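Local coordinates for DUF7790 domain-containing protein (Leptospira interrogans serogroup Icterohaemorrhagiae serovar copenhageni, PDB 6ULO) that is of unknown function but probably has a Rossmann-like domain and is probably held at a membrane by a transmembrane helix, at residues 236-241 / 286-291. Numbering follows the deposited sequence. Where two conformers were deposited one is given.
Sequences FKNSIL and FQKWLS
Leu290 packs as a knob into a hole formed by Phe236, Lys237, Ile240 and Leu241, joining two near-antiparallel helices, 234-241 and 283-291. The axes of segments 236-241 and 286-291 approach to 9.6 Å, at 150° between their N-to-C directions. Helix 283-291 directly follows strand 277-282 and touches it through Phe286, while Ile240 also rests on Leu204 of helix 203-214. Leu290 CD1 does most of the touching: it meets Ile240 CB at 3.5 Å and also lies near the Phe236 ring. On the buried side, Phe286 CZ lies at the edge of the Phe236 ring, 3.8 Å from Phe236 CE2. With chi1 at 177°, the Phe236 ring swings beside the carbonyl carbon, and its edge reaches Phe286. Ile240 CG2 fits against Phe286 CD2, while Ile240 CG1 sits over one face of the Phe236 ring, near its rim.

Gln287 extends beyond CG, and its NE2 donates a nearly straight bond to Ile240 O (2.9 Å, 165°), with the acceptor close to the amide plane. A water bridges Leu241 O and, weakly, the same NE2. Toward the other end, the extended Lys237 chain runs past Leu290 O, and a second water links NZ to that oxygen. Three backbone carbonyls beside the apolar centre thus gain polar partners, one directly and two through water.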
# COMPACT_ATOMS: atom_id res chain seq x y z
N PHE A 236 -9.96 -15.51 0.47
CA PHE A 236 -8.72 -14.88 0.04
C PHE A 236 -8.13 -15.62 -1.15
O PHE A 236 -7.67 -15.00 -2.12
CB PHE A 236 -7.75 -14.86 1.21
CG PHE A 236 -6.40 -14.29 0.88
CD1 PHE A 236 -6.14 -12.94 1.04
CD2 PHE A 236 -5.34 -15.11 0.50
CE1 PHE A 236 -4.87 -12.41 0.76
CE2 PHE A 236 -4.09 -14.59 0.23
CZ PHE A 236 -3.84 -13.24 0.34
N LYS A 237 -8.18 -16.95 -1.13
CA LYS A 237 -7.71 -17.69 -2.29
C LYS A 237 -8.49 -17.28 -3.53
O LYS A 237 -7.91 -17.01 -4.59
CB LYS A 237 -7.87 -19.19 -2.04
CG LYS A 237 -6.99 -19.74 -0.93
CD LYS A 237 -7.34 -21.21 -0.64
CE LYS A 237 -6.37 -21.80 0.33
NZ LYS A 237 -6.69 -23.23 0.56
N ASN A 238 -9.82 -17.25 -3.43
CA ASN A 238 -10.64 -16.89 -4.59
C ASN A 238 -10.33 -15.48 -5.07
O ASN A 238 -10.24 -15.24 -6.28
CB ASN A 238 -12.12 -16.97 -4.24
CG ASN A 238 -12.60 -18.37 -4.10
OD1 ASN A 238 -11.92 -19.34 -4.45
ND2 ASN A 238 -13.80 -18.50 -3.58
N SER A 239 -10.18 -14.53 -4.14
CA SER A 239 -9.97 -13.16 -4.60
C SER A 239 -8.60 -13.00 -5.26
O SER A 239 -8.50 -12.30 -6.28
CB SER A 239 -10.22 -12.13 -3.50
OG SER A 239 -9.32 -12.34 -2.44
N ILE A 240 -7.55 -13.64 -4.74
CA ILE A 240 -6.25 -13.52 -5.39
C ILE A 240 -6.24 -14.22 -6.74
O ILE A 240 -5.70 -13.70 -7.72
CB ILE A 240 -5.11 -13.99 -4.47
CG1 ILE A 240 -5.12 -13.17 -3.16
CG2 ILE A 240 -3.76 -13.88 -5.20
CD1 ILE A 240 -4.86 -11.72 -3.33
N LEU A 241 -6.87 -15.41 -6.84
CA LEU A 241 -6.97 -16.08 -8.13
C LEU A 241 -7.72 -15.26 -9.14
O LEU A 241 -7.47 -15.38 -10.35
CB LEU A 241 -7.62 -17.46 -7.96
CG LEU A 241 -6.56 -18.55 -7.77
CD1 LEU A 241 -5.66 -18.37 -6.55
CD2 LEU A 241 -7.23 -19.92 -7.77
N PHE A 286 2.28 -16.91 -6.66
CA PHE A 286 1.47 -16.95 -5.45
C PHE A 286 0.14 -17.64 -5.71
O PHE A 286 -0.34 -18.39 -4.87
CB PHE A 286 1.27 -15.51 -4.96
CG PHE A 286 0.59 -15.38 -3.62
CD1 PHE A 286 0.94 -16.20 -2.55
CD2 PHE A 286 -0.36 -14.38 -3.42
CE1 PHE A 286 0.36 -16.03 -1.30
CE2 PHE A 286 -0.95 -14.19 -2.16
CZ PHE A 286 -0.58 -15.02 -1.10
N GLN A 287 -0.46 -17.42 -6.88
CA GLN A 287 -1.72 -18.08 -7.23
C GLN A 287 -1.56 -19.60 -7.27
O GLN A 287 -2.47 -20.32 -6.85
CB GLN A 287 -2.24 -17.55 -8.56
CG GLN A 287 -2.74 -16.10 -8.45
CD GLN A 287 -3.01 -15.49 -9.82
OE1 GLN A 287 -2.42 -15.91 -10.80
NE2 GLN A 287 -3.91 -14.51 -9.89
N LYS A 288 -0.39 -20.10 -7.71
CA LYS A 288 -0.12 -21.53 -7.62
C LYS A 288 -0.11 -22.01 -6.17
O LYS A 288 -0.71 -23.04 -5.83
CB LYS A 288 1.22 -21.88 -8.28
CG LYS A 288 1.36 -21.57 -9.75
CD LYS A 288 2.79 -21.90 -10.22
CE LYS A 288 2.94 -21.78 -11.72
NZ LYS A 288 2.11 -22.79 -12.47
N TRP A 289 0.60 -21.29 -5.29
CA TRP A 289 0.62 -21.71 -3.89
C TRP A 289 -0.78 -21.72 -3.30
O TRP A 289 -1.16 -22.66 -2.59
CB TRP A 289 1.55 -20.79 -3.07
CG TRP A 289 2.98 -21.07 -3.37
CD1 TRP A 289 3.78 -20.45 -4.31
CD2 TRP A 289 3.82 -22.00 -2.69
NE1 TRP A 289 5.05 -20.99 -4.27
CE2 TRP A 289 5.10 -21.93 -3.28
CE3 TRP A 289 3.61 -22.91 -1.64
CZ2 TRP A 289 6.15 -22.74 -2.88
CZ3 TRP A 289 4.66 -23.71 -1.24
CH2 TRP A 289 5.91 -23.61 -1.85
N LEU A 290 -1.58 -20.70 -3.60
CA LEU A 290 -2.92 -20.61 -3.03
C LEU A 290 -3.85 -21.69 -3.56
O LEU A 290 -4.81 -22.04 -2.88
CB LEU A 290 -3.49 -19.23 -3.30
CG LEU A 290 -2.79 -18.05 -2.60
CD1 LEU A 290 -3.48 -16.79 -3.05
CD2 LEU A 290 -2.88 -18.25 -1.10
N SER A 291 -3.60 -22.19 -4.77
CA SER A 291 -4.46 -23.21 -5.36
C SER A 291 -4.09 -24.62 -4.93
O SER A 291 -4.84 -25.54 -5.20
CB SER A 291 -4.39 -23.14 -6.90
OG SER A 291 -3.12 -23.53 -7.38
O HOH W 1 -6.10 -24.32 -1.94
O HOH W 2 -5.89 -14.47 -12.35